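Local coordinates for iota-carrageenase (PDB 1H80), which hydrolyses the beta-1,4 linkages of iota-carrageenan, a sulfated galactan of red algal cell walls, from within the chain and with inversion of anomeric configuration, at residues A158-V164 against G192-G198; G211-R216 against C242-A248; Y6-F11 against N201-R205; V108-Q114 against D139-I145; G252-M256 against S279-E283. All coordinates share one frame; numbering follows the deposited sequence.

All five contacts lie along one right-handed parallel beta-helix, and each of contacts 1, 2, 4 and 5 joins segments 23 to 28 residues apart, about one coil. Contact 3 opens first, at residue 6, and closes at 205, fastening the N-terminal segment to strand 202-210; contacts 4 and 1 fall within that span, and contacts 2 and 5 follow it. Contacts 1 and 2, with centres about 14 Å apart, are joined by probable hydrogen bonds from Ile194 N to Ala214 O and from Arg216 N to Ile194 O. Contacts 3 and 4 lie about 13 Å apart, whereas contacts 4 and 5 are separated by about 29 Å, so the contacts are spread along the solenoid.

Contact 1. Residues A158-V164 against G192-G198; sequences ASILVDV and GLIQTYG
Strands 160-162 and 194-196 run parallel, their axes 5.0 Å apart at the closest and inclined by 14°, with Ile160, Leu161 and Val162 in register with Ile194, Gln195 and Thr196. The ladder begins before the strands, where Ser159 N donates to Gly192 O, and continues through Ile160 N to Leu193 O, Gln195 N to Ile160 O and Val162 N to Gln195 O. At its end Val162 O is gripped twice, by Tyr197 N at 2.8 Å and Gly198 N at 3.3 Å, which arrive from opposite faces of the carbonyl plane. Val162 is also the centre of an inverse gamma turn.

Ile160 and Ile194 lie side by side, and Ile194 CD1 presses to 3.5 Å from Ile160 CB, a tight fit. Val162 CG2, beside its backbone N, meets Ile194 CG2 at 3.9 Å. On the face of Leu161 and Gln195, Gln195 CB also meets CB of the loop residue Ala158 at 3.7 Å. Beyond the strands the carboxylate of Asp163 crosses the Tyr197 ring with the planes 19° apart, OD1 coming to 3.3 Å from CD2; the same oxygen accepts Val164 N. One water donates to both Asp163 O and Gly198 O.

Parallel in-register pairing, with Ile160 stacked on Ile194 in the next coil and Val162 also facing the interior, is the hallmark of the right-handed beta-helix of the pectate lyase-like enzymes.

Contact 2. Residues G211-R216 against C242-A248; sequences GGIALR and CSKGLAA
Two successive corners of the beta-helix stack here, the turn at residues 211-216 against the equivalent turn at 242-248 in the next coil. Gly211 N donates to Ser243 O at 2.9 Å, and the CA atoms of Gly211 and Gly245 approach to 3.7 Å, a spacing that depends on Gly245 having no side chain, since a CB there would collide with Gly212 O. Both Gly211 and Gly212 have positive phi, and at the angles of Gly211 a CB would strike the preceding carbonyl.

Further on, Leu246 N donates to Gly212 O at 2.9 Å, tilted 25° from the carbonyl plane. Ile213 pairs in parallel with Ala247; Ile213 CA makes a CA-H...O contact to Ala247 O at 3.2 Å, whereas the bond from Ala214 N to that oxygen is weak. The pairing ends firmly with Leu215 N to Ala248 O at 2.9 Å, close to straight at 161°.

The side chains of Ile213 and Leu246 meet at an angle, CG1 of the isoleucine lying 3.7 Å from CB of the leucine. Ile213 CD1 also covers one face of the Arg216 guanidinium, 3.4 Å above its plane. The bend at chi3 (-72°) of Arg216 brings that group back over the isoleucine, and its ends are held by Glu218, in a salt bridge, and by Tyr191 O.

The turn at 211-216 links strand 202-210 to strand 216-218, and strand 231-243 runs into the turn at 242-248, ahead of strand 250-252. Leu215 packs inward on Phe204, Ala237 and Ile240, while Cys242 is tied by a disulfide to Cys271, beyond strand 261-269.

Contact 3. Residues Y6-F11 against N201-R205; sequences YKDADF and NILFR
Leu203 touches the rings of both Phe11, with its CB, and Tyr6, with its branches, where the N-terminal segment 6-11 packs on the outside of the beta-helix against strand 202-210. Leu203 CB sits almost exactly over the Phe11 ring in a CH-pi contact, 3.6 Å from the centroid and 3° off the normal. Tyr6 OH is 3.7 Å from Leu203 CD1; the two side chains cross at about a right angle.

Next along the strand face, Arg205 grips Asp8 end-on, NH1 to OD1 at 2.9 Å and NH2 to OD2 at 3.0 Å. Asp8 lies near the guanidinium plane, but the carboxylate is turned 48° against it, so OD1 is met on its syn side and OD2 from above. A bend at chi3 swings the arginine end across Leu203 CD2, which covers one guanidinium face; Glu180 forms a second salt bridge to NH2. An alanine at Asp8 would leave Arg205 with Glu180 but is likely to cost the N-terminal segment its ionic anchor to the strand. A water bridges Tyr6 OH and Arg205 NH1.

At the corner before the strand, the Asn201 amide lies 23° from the Phe11 ring plane, and its ND2 donates to Asp10 O at 2.9 Å.

Contact 4. Residues V108-Q114 against D139-I145; sequences VRNFSFQ and DVRNYKI
Segments 108-114 and 139-145 run parallel and in register through matching corners at Asn110 and Asn142, strands 111-114 and 143-145 being 4.6 Å apart at the closest with axes inclined by 13°. The asparagines form a ladder: Asn142 ND2 donates to Asn110 OD1 at 2.8 Å, the amide planes nearly perpendicular, and Asn110 ND2 continues it to Asn75 one coil back. Inward, Val108 CG1 meets Val140 CG2 at 3.9 Å.

On the outer face Arg109 folds back at chi2 (-68°) and lays its guanidinium flat on Arg141, centres 4.3 Å apart and planes at 8°, with Arg141 CD over its centre. NH1 and NH2 both seize Asp139 OD1, at 2.9 and 3.0 Å, from the same face of the carboxylate; NH1 also donates to Val108 O. A leucine in place of Arg109 would probably leave Asp139 OD1 without these two donors and uncover one face of the Arg141 guanidinium.

The stacked arginines bring like charges together, Arg109 NH2 lying 3.3 Å from Arg141 NE without bonding to it. The carboxylate of Asp139, held by Arg109 and, through OD2, by Arg167, probably balances the positive charge of the stacked guanidinium groups on this partly exposed face.

Contact 5. Residues G252-M256 against S279-E283; sequences GPHFM and SGFVE
His254 O receives Phe281 N at 2.9 Å, the one direct hydrogen bond between segments 252-256 and 279-283. The donor stands 42° out of the carbonyl plane, and the N-H...O line is somewhat bent. A water adds a second link, accepting from His254 N and donating to Ser279 O.

Beside this backbone link the His254 and Phe281 side chains lie alongside, pointing the same way. Their rings are oblique, with centroids 4.7 Å apart and planes at 51°. Phe281 CE1 stands over one face of the imidazole, 3.5 Å above its plane and toward the rim, while CZ comes to 3.2 Å from His254 ND1. The phenyl ring gets there because CG stands between the backbone N and the carbonyl carbon (chi1 60°). His254 NE2 is hydrogen-bonded to Glu218, and Arg326 makes a cation-pi contact with Phe281. Pro253 CG packs at 3.8 Å on Gly280 CA, where a CB would be tight against both His254 O and the proline.

The type II' turn from Pro253 to Met256 follows strand 250-252, and residues 279-283 follow its parallel neighbour 275-277. The contact thus joins loops leaving equivalent strands of successive coils of the right-handed beta-helix, with helix 222-227 covering Phe255 and Met256.

Contact 1. Residues A158-V164 against G192-G198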
# COMPACT_ATOMS: atom_id res chain seq x y z
N ALA A 158 2.87 -0.23 -5.59
CA ALA A 158 1.66 0.21 -4.93
C ALA A 158 1.43 1.60 -5.51
O ALA A 158 2.37 2.26 -5.94
CB ALA A 158 1.86 0.29 -3.43
N SER A 159 0.18 2.06 -5.50
CA SER A 159 -0.13 3.36 -6.07
C SER A 159 0.44 4.55 -5.31
O SER A 159 0.82 5.54 -5.93
CB SER A 159 -1.64 3.51 -6.19
OG SER A 159 -2.15 2.56 -7.11
N ILE A 160 0.49 4.45 -3.99
CA ILE A 160 1.03 5.53 -3.18
C ILE A 160 2.17 4.97 -2.36
O ILE A 160 1.99 4.11 -1.50
CB ILE A 160 -0.06 6.13 -2.26
CG1 ILE A 160 -1.21 6.66 -3.12
CG2 ILE A 160 0.54 7.26 -1.42
CD1 ILE A 160 -2.34 7.28 -2.34
N LEU A 161 3.37 5.46 -2.65
CA LEU A 161 4.57 5.02 -1.97
C LEU A 161 4.95 6.05 -0.93
O LEU A 161 5.40 7.14 -1.27
CB LEU A 161 5.71 4.84 -2.98
CG LEU A 161 5.38 3.93 -4.16
CD1 LEU A 161 6.50 4.00 -5.20
CD2 LEU A 161 5.19 2.50 -3.67
N VAL A 162 4.74 5.72 0.34
CA VAL A 162 5.07 6.61 1.45
C VAL A 162 6.51 6.20 1.74
O VAL A 162 6.80 5.47 2.69
CB VAL A 162 4.15 6.34 2.66
CG1 VAL A 162 4.37 7.38 3.74
CG2 VAL A 162 2.69 6.36 2.20
N ASP A 163 7.39 6.71 0.89
CA ASP A 163 8.80 6.34 0.90
C ASP A 163 9.82 7.25 1.57
O ASP A 163 9.50 8.28 2.16
CB ASP A 163 9.24 6.13 -0.55
CG ASP A 163 10.03 4.85 -0.74
OD1 ASP A 163 10.80 4.48 0.17
OD2 ASP A 163 9.89 4.22 -1.81
N VAL A 164 11.08 6.82 1.46
CA VAL A 164 12.20 7.56 2.01
C VAL A 164 13.04 8.05 0.84
O VAL A 164 12.94 7.54 -0.28
CB VAL A 164 13.09 6.65 2.92
CG1 VAL A 164 12.26 6.09 4.06
CG2 VAL A 164 13.70 5.52 2.10
N GLY A 192 -0.88 -2.91 -4.44
CA GLY A 192 -2.12 -2.41 -3.91
C GLY A 192 -2.12 -0.90 -3.83
O GLY A 192 -1.41 -0.23 -4.57
N LEU A 193 -2.90 -0.37 -2.91
CA LEU A 193 -3.04 1.07 -2.78
C LEU A 193 -1.89 1.81 -2.10
O LEU A 193 -1.25 2.66 -2.72
CB LEU A 193 -4.37 1.37 -2.09
CG LEU A 193 -4.85 2.82 -1.99
CD1 LEU A 193 -4.65 3.55 -3.30
CD2 LEU A 193 -6.32 2.79 -1.59
N ILE A 194 -1.62 1.47 -0.85
CA ILE A 194 -0.55 2.11 -0.09
C ILE A 194 0.54 1.15 0.35
O ILE A 194 0.26 0.03 0.75
CB ILE A 194 -1.07 2.71 1.24
CG1 ILE A 194 -2.34 3.53 1.02
CG2 ILE A 194 0.03 3.54 1.90
CD1 ILE A 194 -2.15 4.74 0.13
N GLN A 195 1.79 1.59 0.25
CA GLN A 195 2.87 0.80 0.82
C GLN A 195 3.68 1.84 1.58
O GLN A 195 4.06 2.87 1.03
CB GLN A 195 3.76 0.10 -0.21
CG GLN A 195 4.84 -0.70 0.54
CD GLN A 195 5.37 -1.91 -0.19
OE1 GLN A 195 6.21 -2.64 0.34
NE2 GLN A 195 4.89 -2.14 -1.40
N THR A 196 3.92 1.57 2.86
CA THR A 196 4.65 2.49 3.72
C THR A 196 6.05 2.02 4.06
O THR A 196 6.24 0.87 4.45
CB THR A 196 3.91 2.71 5.04
OG1 THR A 196 3.92 1.49 5.80
CG2 THR A 196 2.47 3.13 4.79
N TYR A 197 7.01 2.93 3.94
CA TYR A 197 8.40 2.62 4.26
C TYR A 197 8.87 3.49 5.41
O TYR A 197 9.37 3.00 6.42
CB TYR A 197 9.27 2.86 3.03
CG TYR A 197 8.86 2.01 1.85
CD1 TYR A 197 9.19 0.66 1.80
CD2 TYR A 197 8.13 2.56 0.80
CE1 TYR A 197 8.79 -0.13 0.72
CE2 TYR A 197 7.72 1.78 -0.28
CZ TYR A 197 8.06 0.43 -0.31
OH TYR A 197 7.67 -0.34 -1.38
N GLY A 198 8.70 4.80 5.25
CA GLY A 198 9.09 5.74 6.29
C GLY A 198 7.95 6.71 6.47
O GLY A 198 7.46 7.28 5.49
O HOH W 1 7.28 9.11 3.46

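Contact 2. Residues G211-R216 against C242-A248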
# COMPACT_ATOMS: atom_id res chain seq x y z
N GLY A 211 -7.82 -6.21 -4.96
CA GLY A 211 -6.61 -6.92 -5.32
C GLY A 211 -5.48 -6.42 -4.44
O GLY A 211 -5.52 -5.28 -3.96
N GLY A 212 -4.48 -7.26 -4.20
CA GLY A 212 -3.35 -6.85 -3.38
C GLY A 212 -3.74 -6.49 -1.95
O GLY A 212 -4.60 -7.11 -1.35
N ILE A 213 -3.09 -5.46 -1.42
CA ILE A 213 -3.35 -5.01 -0.05
C ILE A 213 -3.60 -3.50 -0.05
O ILE A 213 -2.87 -2.74 -0.69
CB ILE A 213 -2.16 -5.34 0.85
CG1 ILE A 213 -2.01 -6.86 0.93
CG2 ILE A 213 -2.36 -4.75 2.25
CD1 ILE A 213 -0.81 -7.31 1.68
N ALA A 214 -4.64 -3.08 0.66
CA ALA A 214 -4.98 -1.65 0.70
C ALA A 214 -3.94 -0.84 1.46
O ALA A 214 -3.41 0.15 0.95
CB ALA A 214 -6.36 -1.47 1.32
N LEU A 215 -3.66 -1.24 2.70
CA LEU A 215 -2.68 -0.55 3.52
C LEU A 215 -1.59 -1.55 3.85
O LEU A 215 -1.69 -2.31 4.82
CB LEU A 215 -3.33 -0.02 4.80
CG LEU A 215 -2.39 0.74 5.74
CD1 LEU A 215 -1.69 1.88 5.00
CD2 LEU A 215 -3.20 1.28 6.91
N ARG A 216 -0.55 -1.54 3.03
CA ARG A 216 0.56 -2.47 3.17
C ARG A 216 1.71 -1.85 3.96
O ARG A 216 2.55 -1.15 3.41
CB ARG A 216 1.03 -2.87 1.77
CG ARG A 216 2.10 -3.94 1.74
CD ARG A 216 2.63 -4.09 0.32
NE ARG A 216 1.67 -4.73 -0.57
CZ ARG A 216 1.54 -6.05 -0.71
NH1 ARG A 216 2.32 -6.86 -0.01
NH2 ARG A 216 0.65 -6.55 -1.54
N CYS A 242 -10.64 -4.13 1.72
CA CYS A 242 -10.06 -4.98 0.70
C CYS A 242 -11.18 -5.75 0.00
O CYS A 242 -12.21 -6.05 0.61
CB CYS A 242 -9.06 -5.99 1.33
SG CYS A 242 -8.74 -7.36 0.17
N SER A 243 -10.99 -6.05 -1.28
CA SER A 243 -11.95 -6.84 -2.04
C SER A 243 -11.16 -7.65 -3.05
O SER A 243 -10.29 -7.11 -3.74
CB SER A 243 -12.99 -5.95 -2.74
OG SER A 243 -12.38 -5.07 -3.68
N LYS A 244 -11.43 -8.95 -3.11
CA LYS A 244 -10.73 -9.85 -4.02
C LYS A 244 -9.22 -9.70 -3.95
O LYS A 244 -8.52 -9.74 -4.96
CB LYS A 244 -11.20 -9.59 -5.46
CG LYS A 244 -12.70 -9.77 -5.64
CD LYS A 244 -13.10 -9.54 -7.09
CE LYS A 244 -14.60 -9.71 -7.29
NZ LYS A 244 -15.00 -9.49 -8.70
N GLY A 245 -8.70 -9.54 -2.73
CA GLY A 245 -7.27 -9.38 -2.58
C GLY A 245 -6.68 -10.22 -1.46
O GLY A 245 -7.27 -11.21 -1.02
N LEU A 246 -5.50 -9.81 -1.00
CA LEU A 246 -4.81 -10.51 0.08
C LEU A 246 -5.33 -10.10 1.45
O LEU A 246 -5.69 -10.95 2.26
CB LEU A 246 -3.31 -10.23 0.01
CG LEU A 246 -2.52 -10.78 -1.19
CD1 LEU A 246 -1.09 -10.27 -1.12
CD2 LEU A 246 -2.55 -12.30 -1.17
N ALA A 247 -5.35 -8.79 1.70
CA ALA A 247 -5.81 -8.27 2.97
C ALA A 247 -6.03 -6.77 2.87
O ALA A 247 -5.52 -6.12 1.96
CB ALA A 247 -4.77 -8.55 4.05
N ALA A 248 -6.80 -6.23 3.81
CA ALA A 248 -7.06 -4.80 3.83
C ALA A 248 -5.88 -4.12 4.51
O ALA A 248 -5.38 -3.10 4.05
CB ALA A 248 -8.34 -4.51 4.60

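Contact 3. Residues Y6-F11 against N201-R205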
# COMPACT_ATOMS: atom_id res chain seq x y z
N TYR A 6 -8.52 11.45 17.78
CA TYR A 6 -7.69 12.43 17.12
C TYR A 6 -8.56 13.33 16.26
O TYR A 6 -9.74 13.04 16.03
CB TYR A 6 -6.65 11.73 16.24
CG TYR A 6 -7.26 10.77 15.24
CD1 TYR A 6 -7.91 11.24 14.10
CD2 TYR A 6 -7.24 9.40 15.48
CE1 TYR A 6 -8.53 10.36 13.22
CE2 TYR A 6 -7.86 8.51 14.60
CZ TYR A 6 -8.50 9.00 13.48
OH TYR A 6 -9.15 8.13 12.63
N LYS A 7 -7.98 14.43 15.80
CA LYS A 7 -8.69 15.35 14.93
C LYS A 7 -7.83 15.51 13.69
O LYS A 7 -6.61 15.30 13.75
CB LYS A 7 -8.92 16.70 15.61
CG LYS A 7 -7.66 17.42 16.03
CD LYS A 7 -8.01 18.79 16.61
CE LYS A 7 -6.76 19.57 16.98
NZ LYS A 7 -7.09 20.94 17.48
N ASP A 8 -8.44 15.85 12.57
CA ASP A 8 -7.70 16.01 11.34
C ASP A 8 -6.55 17.00 11.45
O ASP A 8 -5.50 16.80 10.84
CB ASP A 8 -8.64 16.41 10.21
CG ASP A 8 -9.58 15.30 9.81
OD1 ASP A 8 -9.55 14.24 10.47
OD2 ASP A 8 -10.35 15.48 8.85
N ALA A 9 -6.74 18.05 12.24
CA ALA A 9 -5.71 19.07 12.40
C ALA A 9 -4.45 18.56 13.11
O ALA A 9 -3.44 19.24 13.16
CB ALA A 9 -6.27 20.28 13.15
N ASP A 10 -4.53 17.35 13.68
CA ASP A 10 -3.36 16.77 14.33
C ASP A 10 -2.40 16.29 13.24
O ASP A 10 -1.22 16.06 13.51
CB ASP A 10 -3.75 15.57 15.19
CG ASP A 10 -4.55 15.95 16.42
OD1 ASP A 10 -4.39 17.09 16.91
OD2 ASP A 10 -5.32 15.10 16.91
N PHE A 11 -2.92 16.15 12.03
CA PHE A 11 -2.12 15.65 10.91
C PHE A 11 -1.86 16.68 9.83
O PHE A 11 -0.74 16.84 9.36
CB PHE A 11 -2.82 14.45 10.28
CG PHE A 11 -3.13 13.35 11.24
CD1 PHE A 11 -2.17 12.41 11.57
CD2 PHE A 11 -4.39 13.27 11.83
CE1 PHE A 11 -2.45 11.39 12.47
CE2 PHE A 11 -4.68 12.25 12.74
CZ PHE A 11 -3.71 11.31 13.06
N ASN A 201 3.33 10.20 11.96
CA ASN A 201 2.08 10.93 12.12
C ASN A 201 1.30 11.09 10.82
O ASN A 201 1.08 12.21 10.34
CB ASN A 201 2.36 12.30 12.74
CG ASN A 201 1.12 12.94 13.30
OD1 ASN A 201 0.33 12.29 13.98
ND2 ASN A 201 0.94 14.23 13.03
N ILE A 202 0.88 9.97 10.26
CA ILE A 202 0.09 9.97 9.04
C ILE A 202 -1.25 9.33 9.34
O ILE A 202 -1.33 8.37 10.12
CB ILE A 202 0.78 9.15 7.92
CG1 ILE A 202 2.21 9.64 7.70
CG2 ILE A 202 -0.04 9.24 6.64
CD1 ILE A 202 2.33 11.08 7.25
N LEU A 203 -2.31 9.87 8.76
CA LEU A 203 -3.64 9.33 8.92
C LEU A 203 -4.07 8.77 7.57
O LEU A 203 -4.05 9.49 6.57
CB LEU A 203 -4.63 10.41 9.37
CG LEU A 203 -6.11 10.01 9.28
CD1 LEU A 203 -6.40 8.85 10.22
CD2 LEU A 203 -6.99 11.21 9.64
N PHE A 204 -4.42 7.49 7.55
CA PHE A 204 -4.89 6.81 6.34
C PHE A 204 -6.37 6.57 6.60
O PHE A 204 -6.74 5.94 7.59
CB PHE A 204 -4.17 5.47 6.17
CG PHE A 204 -2.70 5.61 5.88
CD1 PHE A 204 -2.26 5.92 4.60
CD2 PHE A 204 -1.76 5.45 6.89
CE1 PHE A 204 -0.90 6.06 4.32
CE2 PHE A 204 -0.40 5.59 6.63
CZ PHE A 204 0.03 5.89 5.34
N ARG A 205 -7.23 7.05 5.71
CA ARG A 205 -8.66 6.91 5.95
C ARG A 205 -9.49 6.68 4.69
O ARG A 205 -9.25 7.30 3.66
CB ARG A 205 -9.15 8.16 6.68
CG ARG A 205 -10.64 8.22 6.98
CD ARG A 205 -10.94 9.43 7.87
NE ARG A 205 -10.55 10.70 7.25
CZ ARG A 205 -10.38 11.84 7.92
NH1 ARG A 205 -10.56 11.87 9.23
NH2 ARG A 205 -10.04 12.94 7.28
O HOH W 2 -11.12 9.31 11.13

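Contact 4. Residues V108-Q114 against D139-I145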
# COMPACT_ATOMS: atom_id res chain seq x y z
N VAL A 108 9.36 19.51 0.41
CA VAL A 108 8.01 20.04 0.23
C VAL A 108 7.30 20.20 1.56
O VAL A 108 7.30 19.29 2.39
CB VAL A 108 7.17 19.12 -0.67
CG1 VAL A 108 5.76 19.67 -0.81
CG2 VAL A 108 7.83 18.98 -2.03
N ARG A 109 6.67 21.36 1.75
CA ARG A 109 5.93 21.64 2.97
C ARG A 109 4.61 22.28 2.58
O ARG A 109 4.57 23.13 1.69
CB ARG A 109 6.72 22.60 3.86
CG ARG A 109 8.08 22.08 4.33
CD ARG A 109 7.93 20.91 5.30
NE ARG A 109 9.21 20.43 5.81
CZ ARG A 109 9.90 19.40 5.31
NH1 ARG A 109 9.44 18.73 4.26
NH2 ARG A 109 11.05 19.04 5.87
N ASN A 110 3.53 21.87 3.24
CA ASN A 110 2.19 22.42 2.99
C ASN A 110 1.76 22.14 1.57
O ASN A 110 1.79 23.01 0.70
CB ASN A 110 2.19 23.93 3.24
CG ASN A 110 2.89 24.30 4.53
OD1 ASN A 110 2.72 23.64 5.55
ND2 ASN A 110 3.67 25.37 4.48
N PHE A 111 1.31 20.92 1.35
CA PHE A 111 0.90 20.50 0.02
C PHE A 111 -0.39 19.70 0.06
O PHE A 111 -0.62 18.92 0.98
CB PHE A 111 2.01 19.63 -0.58
CG PHE A 111 1.61 18.90 -1.81
CD1 PHE A 111 1.55 19.56 -3.03
CD2 PHE A 111 1.22 17.57 -1.75
CE1 PHE A 111 1.12 18.90 -4.18
CE2 PHE A 111 0.78 16.89 -2.89
CZ PHE A 111 0.73 17.56 -4.10
N SER A 112 -1.25 19.90 -0.93
CA SER A 112 -2.47 19.10 -0.99
C SER A 112 -2.85 18.83 -2.44
O SER A 112 -2.54 19.61 -3.34
CB SER A 112 -3.63 19.77 -0.22
OG SER A 112 -4.11 20.93 -0.87
N PHE A 113 -3.47 17.68 -2.65
CA PHE A 113 -3.91 17.23 -3.97
C PHE A 113 -5.23 16.57 -3.64
O PHE A 113 -5.27 15.49 -3.06
CB PHE A 113 -2.91 16.22 -4.54
CG PHE A 113 -3.07 15.97 -6.01
CD1 PHE A 113 -4.22 15.39 -6.51
CD2 PHE A 113 -2.05 16.32 -6.89
CE1 PHE A 113 -4.36 15.15 -7.88
CE2 PHE A 113 -2.18 16.09 -8.25
CZ PHE A 113 -3.34 15.50 -8.75
N GLN A 114 -6.33 17.22 -4.00
CA GLN A 114 -7.64 16.69 -3.66
C GLN A 114 -8.68 16.80 -4.76
O GLN A 114 -8.78 17.81 -5.44
CB GLN A 114 -8.14 17.41 -2.41
CG GLN A 114 -9.43 16.87 -1.82
CD GLN A 114 -9.72 17.47 -0.46
OE1 GLN A 114 -8.85 17.51 0.41
NE2 GLN A 114 -10.94 17.94 -0.26
N ASP A 139 10.49 13.68 1.23
CA ASP A 139 10.61 14.72 2.24
C ASP A 139 9.49 15.74 2.11
O ASP A 139 9.67 16.84 1.58
CB ASP A 139 11.96 15.43 2.09
CG ASP A 139 12.29 16.29 3.30
OD1 ASP A 139 11.39 16.58 4.11
OD2 ASP A 139 13.47 16.70 3.42
N VAL A 140 8.31 15.36 2.60
CA VAL A 140 7.15 16.22 2.57
C VAL A 140 6.46 16.19 3.92
O VAL A 140 6.34 15.13 4.54
CB VAL A 140 6.16 15.78 1.45
CG1 VAL A 140 5.77 14.32 1.62
CG2 VAL A 140 4.92 16.66 1.46
N ARG A 141 6.03 17.36 4.39
CA ARG A 141 5.34 17.47 5.67
C ARG A 141 4.15 18.39 5.52
O ARG A 141 4.19 19.35 4.75
CB ARG A 141 6.26 18.03 6.75
CG ARG A 141 7.51 17.22 6.94
CD ARG A 141 8.33 17.75 8.10
NE ARG A 141 9.62 17.07 8.14
CZ ARG A 141 10.56 17.31 9.04
NH1 ARG A 141 10.37 18.22 9.99
NH2 ARG A 141 11.71 16.65 8.97
N ASN A 142 3.10 18.08 6.28
CA ASN A 142 1.84 18.80 6.29
C ASN A 142 1.21 18.69 4.91
O ASN A 142 1.21 19.64 4.12
CB ASN A 142 2.03 20.26 6.67
CG ASN A 142 0.71 20.92 6.99
OD1 ASN A 142 -0.15 20.32 7.64
ND2 ASN A 142 0.53 22.15 6.54
N TYR A 143 0.68 17.52 4.63
CA TYR A 143 0.09 17.28 3.33
C TYR A 143 -1.20 16.50 3.39
O TYR A 143 -1.52 15.86 4.39
CB TYR A 143 1.08 16.53 2.43
CG TYR A 143 1.43 15.13 2.89
CD1 TYR A 143 2.43 14.90 3.83
CD2 TYR A 143 0.78 14.03 2.34
CE1 TYR A 143 2.79 13.60 4.21
CE2 TYR A 143 1.13 12.73 2.70
CZ TYR A 143 2.13 12.52 3.63
OH TYR A 143 2.50 11.23 3.93
N LYS A 144 -1.95 16.58 2.30
CA LYS A 144 -3.22 15.88 2.20
C LYS A 144 -3.41 15.44 0.76
O LYS A 144 -3.32 16.25 -0.16
CB LYS A 144 -4.36 16.80 2.64
CG LYS A 144 -5.72 16.14 2.67
CD LYS A 144 -6.79 17.15 3.06
CE LYS A 144 -8.16 16.50 3.19
NZ LYS A 144 -9.20 17.53 3.48
N ILE A 145 -3.64 14.14 0.58
CA ILE A 145 -3.88 13.55 -0.74
C ILE A 145 -5.24 12.89 -0.56
O ILE A 145 -5.41 12.04 0.31
CB ILE A 145 -2.78 12.54 -1.09
CG1 ILE A 145 -1.46 13.29 -1.26
CG2 ILE A 145 -3.14 11.78 -2.36
CD1 ILE A 145 -0.24 12.40 -1.44
O HOH W 3 14.07 18.22 5.56

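Contact 5. Residues G252-M256 against S279-E283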
# COMPACT_ATOMS: atom_id res chain seq x y z
N GLY A 252 4.21 -6.04 8.06
CA GLY A 252 5.36 -6.86 7.70
C GLY A 252 6.57 -5.97 7.89
O GLY A 252 7.00 -5.32 6.94
N PRO A 253 7.14 -5.94 9.09
CA PRO A 253 8.31 -5.10 9.38
C PRO A 253 9.64 -5.50 8.76
O PRO A 253 10.56 -4.70 8.71
CB PRO A 253 8.36 -5.11 10.90
CG PRO A 253 7.96 -6.52 11.21
CD PRO A 253 6.78 -6.76 10.27
N HIS A 254 9.73 -6.74 8.28
CA HIS A 254 10.98 -7.22 7.71
C HIS A 254 12.10 -7.01 8.72
O HIS A 254 12.09 -7.63 9.79
CB HIS A 254 11.28 -6.50 6.39
CG HIS A 254 10.46 -6.99 5.24
ND1 HIS A 254 11.00 -7.70 4.19
CD2 HIS A 254 9.13 -6.90 4.99
CE1 HIS A 254 10.04 -8.03 3.34
NE2 HIS A 254 8.90 -7.56 3.81
N PHE A 255 13.04 -6.12 8.41
CA PHE A 255 14.19 -5.85 9.29
C PHE A 255 14.04 -4.57 10.12
O PHE A 255 14.86 -4.30 11.00
CB PHE A 255 15.43 -5.70 8.41
CG PHE A 255 15.30 -4.64 7.36
CD1 PHE A 255 15.35 -3.29 7.70
CD2 PHE A 255 15.03 -4.99 6.04
CE1 PHE A 255 15.14 -2.30 6.74
CE2 PHE A 255 14.82 -4.01 5.07
CZ PHE A 255 14.87 -2.66 5.43
N MET A 256 13.00 -3.80 9.84
CA MET A 256 12.79 -2.52 10.50
C MET A 256 12.04 -2.50 11.83
O MET A 256 11.04 -3.20 12.01
CB MET A 256 12.10 -1.57 9.52
CG MET A 256 11.72 -0.20 10.08
SD MET A 256 13.13 0.79 10.62
CE MET A 256 14.18 0.64 9.18
N SER A 279 5.84 -12.19 10.47
CA SER A 279 6.94 -12.10 11.41
C SER A 279 8.05 -11.25 10.81
O SER A 279 8.22 -11.19 9.59
CB SER A 279 7.49 -13.50 11.70
OG SER A 279 8.65 -13.43 12.51
N GLY A 280 8.78 -10.56 11.68
CA GLY A 280 9.90 -9.77 11.20
C GLY A 280 10.96 -10.83 10.95
O GLY A 280 10.88 -11.91 11.54
N PHE A 281 11.92 -10.56 10.08
CA PHE A 281 12.96 -11.54 9.82
C PHE A 281 14.24 -10.86 9.39
O PHE A 281 14.25 -9.69 9.02
CB PHE A 281 12.52 -12.53 8.74
CG PHE A 281 12.19 -11.90 7.42
CD1 PHE A 281 10.96 -11.28 7.21
CD2 PHE A 281 13.12 -11.90 6.39
CE1 PHE A 281 10.66 -10.69 5.98
CE2 PHE A 281 12.84 -11.31 5.16
CZ PHE A 281 11.60 -10.70 4.96
N VAL A 282 15.33 -11.62 9.45
CA VAL A 282 16.63 -11.10 9.07
C VAL A 282 17.15 -11.80 7.83
O VAL A 282 16.87 -12.98 7.62
CB VAL A 282 17.65 -11.27 10.21
CG1 VAL A 282 18.49 -10.03 10.31
CG2 VAL A 282 16.94 -11.54 11.53
N GLU A 283 17.91 -11.07 7.02
CA GLU A 283 18.45 -11.62 5.78
C GLU A 283 19.94 -11.31 5.65
O GLU A 283 20.36 -10.17 5.80
CB GLU A 283 17.70 -11.01 4.60
CG GLU A 283 17.28 -12.01 3.53
CD GLU A 283 16.49 -11.35 2.42
OE1 GLU A 283 17.08 -10.54 1.67
OE2 GLU A 283 15.28 -11.63 2.29
O HOH W 4 7.94 -8.94 7.80